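Local coordinates for 2S Albumin protein (Dolichos, PDB 6IX1) that is a 2S albumin of the seed with a hemopexin-type four-bladed beta-propeller fold, probably serving in storage or ligand binding, at residues 17-22 with 47-52; 73-78 with 82-87. All coordinates share one frame; numbering follows the deposited sequence. Where two conformers were deposited one is given.

Contact 1 (17-22 with 47-52); sequences YFFECN and SGFPSL
Phe49 sets the far end of its ring against both Tyr17 and Phe19, CZ on the one and CE2 on the other, and that aromatic cluster makes up the whole contact. The main approach is Phe49 CZ to Tyr17 CE2 at 3.8 Å, with Tyr17 CD2 a little farther from the same CZ at 4.1 Å. Tyr17 CE2 lies in the plane of the Phe49 ring, at its edge, and the two side chains cross obliquely. On the neighbouring corner, Phe49 CE2 comes in at the edge of the Phe19 ring, 4.4 Å from Phe19 CE1, so this second touch is the looser one.

Rotamers explain how the groups get there. In Tyr17 (chi1 -68°) and in Phe49 (chi1 -56°) CG stands beside the backbone N and anti to the carbonyl carbon, which sends each ring out toward the other segment across a wide backbone gap: the nearest CA atoms, Tyr17 CA and Gly48 CA, are 10.9 Å apart. Phe19, two residues on from Tyr17, projects from the same face of the strand, and its ring swings in far enough to meet Phe49. No hydrogen bond links the segments; the contact is apolar and fully buried. Phe49 is where the chain first leaves helical geometry, and a turn follows at once, held by the bond from Leu52 N to Phe49 O at 2.8 Å.

Around these three rings, Tyr17 stacks on Phe8 of strand 6-9, while Phe49 also meets Tyr24 of strand 23-28. Phe18 faces the other way, its ring edge-to-face with Trp216. The contact thus packs the chain leaving helix 45-48 against one face of the first four-stranded sheet, on its second strand, 15-20, where the chain turns toward the next sheet of the propeller.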
ATOM      1  N   TYR A  17      -1.257   5.167   6.948  1.00  6.28           N
ATOM      2  CA  TYR A  17      -0.624   4.142   7.770  1.00  5.90           C
ATOM      3  C   TYR A  17       0.574   3.555   7.028  1.00  6.31           C
ATOM      4  O   TYR A  17       0.433   3.167   5.864  1.00  7.03           O
ATOM      5  CB  TYR A  17      -1.621   3.022   8.080  1.00  6.81           C
ATOM      6  CG  TYR A  17      -2.770   3.401   8.982  1.00  7.72           C
ATOM      7  CD1 TYR A  17      -3.895   3.944   8.436  1.00  8.50           C
ATOM      8  CD2 TYR A  17      -2.729   3.277  10.368  1.00  8.12           C
ATOM      9  CE1 TYR A  17      -4.978   4.340   9.195  1.00 10.01           C
ATOM     10  CE2 TYR A  17      -3.824   3.645  11.142  1.00 10.48           C
ATOM     11  CZ  TYR A  17      -4.948   4.226  10.554  1.00  9.68           C
ATOM     12  OH  TYR A  17      -6.045   4.652  11.258  1.00 11.90           O
ATOM     13  N   PHE A  18       1.713   3.526   7.676  1.00  6.36           N
ATOM     14  CA  PHE A  18       2.940   2.924   7.161  1.00  6.56           C
ATOM     15  C   PHE A  18       3.332   1.753   8.035  1.00  6.23           C
ATOM     16  O   PHE A  18       3.442   1.938   9.244  1.00  7.32           O
ATOM     17  CB  PHE A  18       4.125   3.882   7.123  1.00  7.36           C
ATOM     18  CG  PHE A  18       4.023   5.055   6.189  1.00  7.61           C
ATOM     19  CD1 PHE A  18       3.709   4.887   4.895  1.00  7.01           C
ATOM     20  CD2 PHE A  18       4.318   6.336   6.590  1.00  7.46           C
ATOM     21  CE1 PHE A  18       3.668   5.939   4.015  1.00  8.02           C
ATOM     22  CE2 PHE A  18       4.346   7.385   5.713  1.00  8.32           C
ATOM     23  CZ  PHE A  18       4.004   7.188   4.406  1.00  8.58           C
ATOM     24  N   PHE A  19       3.567   0.607   7.388  1.00  7.42           N
ATOM     25  CA  PHE A  19       4.021  -0.613   8.093  1.00  6.99           C
ATOM     26  C   PHE A  19       5.487  -0.885   7.799  1.00  7.21           C
ATOM     27  O   PHE A  19       5.940  -0.777   6.642  1.00  8.43           O
ATOM     28  CB  PHE A  19       3.151  -1.817   7.661  1.00  8.27           C
ATOM     29  CG  PHE A  19       1.719  -1.557   8.029  1.00  6.90           C
ATOM     30  CD1 PHE A  19       1.245  -1.845   9.281  1.00  7.17           C
ATOM     31  CD2 PHE A  19       0.893  -0.954   7.138  1.00  7.77           C
ATOM     32  CE1 PHE A  19      -0.050  -1.503   9.643  1.00  7.26           C
ATOM     33  CE2 PHE A  19      -0.405  -0.623   7.504  1.00  8.22           C
ATOM     34  CZ  PHE A  19      -0.858  -0.899   8.753  1.00  8.30           C
ATOM     35  N   GLU A  20       6.234  -1.184   8.862  0.50  8.72           N
ATOM     36  CA  GLU A  20       7.682  -1.432   8.842  0.50  9.51           C
ATOM     37  C   GLU A  20       7.900  -2.647   9.734  0.50  9.40           C
ATOM     38  O   GLU A  20       7.816  -2.548  10.960  0.50  9.89           O
ATOM     39  CB  GLU A  20       8.438  -0.203   9.300  0.50 10.25           C
ATOM     40  CG  GLU A  20       7.932   1.048   8.626  0.50  9.44           C
ATOM     41  CD  GLU A  20       7.696   2.216   9.582  0.50  9.36           C
ATOM     42  OE1 GLU A  20       8.421   2.910   9.399  0.50  8.76           O
ATOM     43  OE2 GLU A  20       6.788   2.279  10.529  0.50 12.04           O
ATOM     44  N   CYS A  21       8.111  -3.785   9.096  1.00  9.34           N
ATOM     45  CA  CYS A  21       8.253  -5.056   9.790  1.00 10.60           C
ATOM     46  C   CYS A  21       6.970  -5.266  10.592  1.00  8.63           C
ATOM     47  O   CYS A  21       5.873  -5.228  10.057  1.00 10.95           O
ATOM     48  CB  CYS A  21       9.549  -5.169  10.585  1.00 12.65           C
ATOM     49  SG  CYS A  21      10.930  -4.932   9.479  0.50 24.96           S
ATOM     50  N   ASN A  22       7.146  -5.546  11.862  1.00  8.62           N
ATOM     51  CA  ASN A  22       6.032  -5.805  12.812  1.00  8.32           C
ATOM     52  C   ASN A  22       5.483  -4.548  13.466  1.00  7.59           C
ATOM     53  O   ASN A  22       4.650  -4.712  14.411  1.00  8.86           O
ATOM     54  CB  ASN A  22       6.441  -6.824  13.882  1.00  9.66           C
ATOM     55  CG  ASN A  22       7.596  -6.330  14.744  1.00  9.80           C
ATOM     56  OD1 ASN A  22       8.304  -5.403  14.371  1.00 13.22           O
ATOM     57  ND2 ASN A  22       7.869  -7.014  15.837  1.00 10.91           N
ATOM     58  N   SER A  47      -0.461  -4.195  18.791  0.50 10.78           N
ATOM     59  CA  SER A  47      -0.991  -3.224  19.777  0.50 10.25           C
ATOM     60  C   SER A  47      -2.060  -2.343  19.138  0.50 12.04           C
ATOM     61  O   SER A  47      -3.187  -2.184  19.695  0.50 12.45           O
ATOM     62  CB  SER A  47       0.162  -2.400  20.306  0.50 12.00           C
ATOM     63  OG  SER A  47      -0.299  -1.337  21.132  0.50 12.11           O
ATOM     64  N   GLY A  48      -1.732  -1.748  18.000  1.00 11.31           N
ATOM     65  CA  GLY A  48      -2.645  -0.825  17.295  1.00 11.23           C
ATOM     66  C   GLY A  48      -3.901  -1.510  16.865  1.00 11.76           C
ATOM     67  O   GLY A  48      -4.934  -0.812  16.785  1.00 13.89           O
ATOM     68  N   PHE A  49      -3.766  -2.771  16.476  1.00 13.76           N
ATOM     69  CA  PHE A  49      -4.847  -3.584  15.866  1.00 12.92           C
ATOM     70  C   PHE A  49      -4.944  -4.896  16.598  1.00 12.58           C
ATOM     71  O   PHE A  49      -4.507  -5.940  16.099  1.00 14.34           O
ATOM     72  CB  PHE A  49      -4.520  -3.737  14.379  1.00 15.32           C
ATOM     73  CG  PHE A  49      -4.349  -2.395  13.712  1.00 17.74           C
ATOM     74  CD1 PHE A  49      -5.445  -1.554  13.475  1.00 19.48           C
ATOM     75  CD2 PHE A  49      -3.095  -1.956  13.414  1.00 13.60           C
ATOM     76  CE1 PHE A  49      -5.260  -0.275  12.961  1.00 17.83           C
ATOM     77  CE2 PHE A  49      -2.897  -0.695  12.922  1.00 14.56           C
ATOM     78  CZ  PHE A  49      -3.979   0.126  12.662  1.00 20.58           C
ATOM     79  N   PRO A  50      -5.566  -4.873  17.787  1.00 15.08           N
ATOM     80  CA  PRO A  50      -5.628  -6.102  18.557  1.00 13.98           C
ATOM     81  C   PRO A  50      -6.319  -7.247  17.832  1.00 13.18           C
ATOM     82  O   PRO A  50      -6.030  -8.410  18.136  1.00 14.84           O
ATOM     83  CB  PRO A  50      -6.309  -5.712  19.853  1.00 19.41           C
ATOM     84  CG  PRO A  50      -6.001  -4.256  20.018  1.00 17.74           C
ATOM     85  CD  PRO A  50      -5.941  -3.694  18.613  1.00 12.74           C
ATOM     86  N   SER A  51      -7.200  -6.941  16.897  1.00 12.53           N
ATOM     87  CA  SER A  51      -7.859  -7.987  16.066  1.00 15.15           C
ATOM     88  C   SER A  51      -6.806  -8.829  15.345  1.00 13.76           C
ATOM     89  O   SER A  51      -7.132  -9.958  14.958  1.00 16.68           O
ATOM     90  CB  SER A  51      -8.877  -7.395  15.111  1.00 13.84           C
ATOM     91  OG  SER A  51      -8.301  -6.552  14.164  1.00 16.40           O
ATOM     92  N   LEU A  52      -5.607  -8.302  15.112  1.00 13.44           N
ATOM     93  CA  LEU A  52      -4.549  -8.967  14.349  1.00 13.41           C
ATOM     94  C   LEU A  52      -3.542  -9.653  15.270  1.00 14.30           C
ATOM     95  O   LEU A  52      -2.599 -10.284  14.796  1.00 14.91           O
ATOM     96  CB  LEU A  52      -3.862  -7.921  13.469  1.00 16.02           C
ATOM     97  CG  LEU A  52      -4.767  -7.212  12.477  1.00 15.29           C
ATOM     98  CD1 LEU A  52      -3.929  -6.237  11.624  1.00 15.84           C
ATOM     99  CD2 LEU A  52      -5.412  -8.261  11.619  1.00 19.26           C
TER

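Contact 2 (73-78 with 82-87); sequences AYVFSG and AYIDYA
Tyr74 and Tyr83 face each other across a non-hydrogen-bonded pair, and different first torsions bring their rings together: Tyr74 keeps CG beside its backbone N (chi1 -76°), whereas Tyr83 swings CG next to its carbonyl carbon (chi1 -161°). The result is an offset stack, centroids of the Tyr74 and Tyr83 rings 4.2 Å apart and planes inclined by 24°, with Tyr83 CD1 over the centre of the Tyr74 ring. On the opposite face of the hairpin, Val75 CG1 meets Ile84 CD1 at 4.0 Å, Val75 CG2 lies beside Ala82 CB, and Ala73 CB packs on Tyr86 CD2 at 4.1 Å.

Two hydrogen-bonded pairs flank the tyrosines: Ala73 and Ile84 exchange both N-H to O bonds, as do Val75 and Ala82, and between them Tyr74 CA gives a CA-H...O contact to Ala82 O at 3.3 Å. Tyr83 OH bonds to Thr68 OG1. Cut back to an alanine, Tyr74 is likely to leave one face of the Tyr83 ring without its stacking partner and a gap beside it. The chemistry is that of a blade hairpin registered by main-chain bonds, both faces in apolar packing: Tyr74 on Phe106 and Met105, Val75 on Phe57, Tyr86 on the first sheet.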
ATOM      1  N   ALA A  73      -9.809  -2.118   4.765  1.00  7.51           N
ATOM      2  CA  ALA A  73      -8.578  -2.348   4.016  1.00  8.13           C
ATOM      3  C   ALA A  73      -8.311  -3.850   3.941  1.00  7.94           C
ATOM      4  O   ALA A  73      -8.662  -4.538   4.863  1.00  8.92           O
ATOM      5  CB  ALA A  73      -7.441  -1.644   4.665  1.00  8.59           C
ATOM      6  N   TYR A  74      -7.628  -4.247   2.850  1.00  8.09           N
ATOM      7  CA  TYR A  74      -6.962  -5.564   2.839  1.00  7.53           C
ATOM      8  C   TYR A  74      -5.542  -5.467   3.323  1.00  8.24           C
ATOM      9  O   TYR A  74      -4.850  -4.468   2.972  1.00  9.54           O
ATOM     10  CB  TYR A  74      -6.989  -6.218   1.452  1.00  8.23           C
ATOM     11  CG  TYR A  74      -8.305  -6.797   1.081  1.00  8.55           C
ATOM     12  CD1 TYR A  74      -8.641  -8.081   1.491  1.00  9.56           C
ATOM     13  CD2 TYR A  74      -9.269  -6.110   0.393  1.00  8.78           C
ATOM     14  CE1 TYR A  74      -9.866  -8.668   1.212  1.00 10.49           C
ATOM     15  CE2 TYR A  74     -10.478  -6.680   0.079  1.00  8.81           C
ATOM     16  CZ  TYR A  74     -10.781  -7.967   0.491  1.00  9.41           C
ATOM     17  OH  TYR A  74     -11.985  -8.508   0.160  1.00 10.46           O
ATOM     18  N   VAL A  75      -5.126  -6.437   4.117  1.00  7.49           N
ATOM     19  CA  VAL A  75      -3.724  -6.565   4.517  1.00  8.34           C
ATOM     20  C   VAL A  75      -3.218  -7.946   4.184  1.00  6.79           C
ATOM     21  O   VAL A  75      -4.033  -8.884   4.031  1.00  8.54           O
ATOM     22  CB  VAL A  75      -3.624  -6.273   6.025  1.00  9.23           C
ATOM     23  CG1 VAL A  75      -4.031  -4.848   6.342  1.00  9.40           C
ATOM     24  CG2 VAL A  75      -4.417  -7.200   6.938  1.00  9.93           C
ATOM     25  N   PHE A  76      -1.925  -8.040   3.999  1.00  6.60           N
ATOM     26  CA  PHE A  76      -1.235  -9.228   3.485  1.00  7.72           C
ATOM     27  C   PHE A  76      -0.002  -9.503   4.332  1.00  8.84           C
ATOM     28  O   PHE A  76       0.593  -8.550   4.834  1.00  8.38           O
ATOM     29  CB  PHE A  76      -0.786  -9.000   2.037  1.00  9.41           C
ATOM     30  CG  PHE A  76      -1.904  -8.753   1.039  1.00  8.23           C
ATOM     31  CD1 PHE A  76      -2.558  -7.529   0.963  1.00  8.62           C
ATOM     32  CD2 PHE A  76      -2.410  -9.799   0.282  1.00  9.95           C
ATOM     33  CE1 PHE A  76      -3.641  -7.326   0.122  1.00  8.10           C
ATOM     34  CE2 PHE A  76      -3.517  -9.593  -0.503  1.00  9.98           C
ATOM     35  CZ  PHE A  76      -4.134  -8.361  -0.615  1.00  9.14           C
ATOM     36  N   SER A  77       0.397 -10.754   4.419  1.00  8.26           N
ATOM     37  CA  SER A  77       1.648 -11.201   5.033  1.00 10.14           C
ATOM     38  C   SER A  77       2.005 -12.527   4.330  1.00  9.29           C
ATOM     39  O   SER A  77       1.343 -13.515   4.575  1.00  9.28           O
ATOM     40  CB  SER A  77       1.553 -11.384   6.498  1.00  9.51           C
ATOM     41  OG  SER A  77       2.802 -11.734   7.055  1.00 11.87           O
ATOM     42  N   GLY A  78       2.991 -12.476   3.459  1.00  9.19           N
ATOM     43  CA  GLY A  78       3.292 -13.658   2.629  1.00 11.00           C
ATOM     44  C   GLY A  78       2.069 -14.044   1.830  1.00  9.86           C
ATOM     45  O   GLY A  78       1.475 -13.220   1.185  1.00  9.87           O
ATOM     46  N   ALA A  82      -6.122 -10.730   4.803  1.00  9.21           N
ATOM     47  CA  ALA A  82      -7.322 -10.481   5.603  1.00  8.71           C
ATOM     48  C   ALA A  82      -7.974  -9.183   5.167  1.00  8.89           C
ATOM     49  O   ALA A  82      -7.277  -8.268   4.787  1.00  9.41           O
ATOM     50  CB  ALA A  82      -6.996 -10.462   7.078  1.00  9.82           C
ATOM     51  N   TYR A  83      -9.285  -9.126   5.309  1.00  9.16           N
ATOM     52  CA  TYR A  83     -10.063  -7.877   5.171  1.00  9.97           C
ATOM     53  C   TYR A  83     -10.340  -7.372   6.575  1.00  8.72           C
ATOM     54  O   TYR A  83     -10.875  -8.143   7.314  1.00  9.67           O
ATOM     55  CB  TYR A  83     -11.357  -8.071   4.385  1.00 10.16           C
ATOM     56  CG  TYR A  83     -11.974  -6.851   3.820  1.00 10.02           C
ATOM     57  CD1 TYR A  83     -11.223  -5.866   3.234  1.00 10.79           C
ATOM     58  CD2 TYR A  83     -13.324  -6.720   3.751  1.00 12.33           C
ATOM     59  CE1 TYR A  83     -11.818  -4.760   2.655  1.00  9.18           C
ATOM     60  CE2 TYR A  83     -13.931  -5.601   3.221  1.00 13.95           C
ATOM     61  CZ  TYR A  83     -13.180  -4.660   2.554  1.00 10.25           C
ATOM     62  OH  TYR A  83     -13.772  -3.578   1.968  1.00 12.55           O
ATOM     63  N   ILE A  84     -10.019  -6.130   6.842  1.00  9.35           N
ATOM     64  CA  ILE A  84     -10.159  -5.562   8.203  1.00  9.10           C
ATOM     65  C   ILE A  84     -10.996  -4.286   8.082  1.00  8.90           C
ATOM     66  O   ILE A  84     -11.019  -3.539   7.088  1.00  9.58           O
ATOM     67  CB  ILE A  84      -8.795  -5.363   8.884  1.00 11.14           C
ATOM     68  CG1 ILE A  84      -8.010  -4.190   8.297  1.00  9.67           C
ATOM     69  CG2 ILE A  84      -8.033  -6.636   8.804  1.00 10.31           C
ATOM     70  CD1 ILE A  84      -6.775  -3.815   9.065  1.00 13.18           C
ATOM     71  N   ASP A  85     -11.582  -3.957   9.222  1.00  9.69           N
ATOM     72  CA  ASP A  85     -12.053  -2.575   9.540  1.00  9.91           C
ATOM     73  C   ASP A  85     -11.064  -1.997  10.557  1.00  9.47           C
ATOM     74  O   ASP A  85     -10.882  -2.615  11.597  1.00 10.54           O
ATOM     75  CB  ASP A  85     -13.513  -2.568  10.032  1.00 12.19           C
ATOM     76  CG  ASP A  85     -14.062  -1.139  10.137  1.00 12.90           C
ATOM     77  OD1 ASP A  85     -13.389  -0.285  10.687  1.00 12.28           O
ATOM     78  OD2 ASP A  85     -15.128  -0.870   9.424  1.00 17.39           O
ATOM     79  N   TYR A  86     -10.307  -0.970  10.200  1.00  9.12           N
ATOM     80  CA  TYR A  86      -9.267  -0.380  11.072  1.00 10.01           C
ATOM     81  C   TYR A  86      -9.876   0.708  11.991  1.00 10.17           C
ATOM     82  O   TYR A  86      -9.113   1.254  12.836  1.00 13.74           O
ATOM     83  CB  TYR A  86      -8.038   0.070  10.283  1.00  9.68           C
ATOM     84  CG  TYR A  86      -8.339   1.016   9.165  1.00  9.44           C
ATOM     85  CD1 TYR A  86      -8.339   2.377   9.415  1.00  8.30           C
ATOM     86  CD2 TYR A  86      -8.594   0.589   7.870  1.00  8.22           C
ATOM     87  CE1 TYR A  86      -8.663   3.270   8.415  1.00  7.67           C
ATOM     88  CE2 TYR A  86      -8.929   1.465   6.870  1.00  8.00           C
ATOM     89  CZ  TYR A  86      -8.958   2.805   7.145  1.00  7.67           C
ATOM     90  OH  TYR A  86      -9.275   3.701   6.182  1.00  8.52           O
ATOM     91  N   ALA A  87     -11.160   1.050  11.868  1.00 11.58           N
ATOM     92  CA  ALA A  87     -11.931   1.785  12.921  1.00 11.04           C
ATOM     93  C   ALA A  87     -11.174   2.956  13.520  1.00 10.14           C
ATOM     94  O   ALA A  87     -10.931   2.996  14.731  1.00 10.94           O
ATOM     95  CB  ALA A  87     -12.461   0.782  13.957  1.00 13.21           C
TER

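How the contacts relate
Both contacts are essentially buried, though Tyr83 of contact 2 is partly exposed. Contact 2 lies within one sheet, pairing strands 72-77 and 80-85 through main-chain bonds, a tyrosine stack and aliphatic packing, and buries about four times the area of contact 1, which rests on three rings meeting without any polar bond. Contact 1 instead joins the first sheet to the chain that leaves helix 45-48. The two are neighbours, their centres about 10 Å apart, and meet through packing: Phe49 CE1 comes 3.9 Å from Tyr86 CB, and Tyr17 OH 3.7 Å from Tyr86 CD1. Leu52 also touches Ile84. Tyr86, whose OH bonds Ser11 N, therefore links the second sheet to the first.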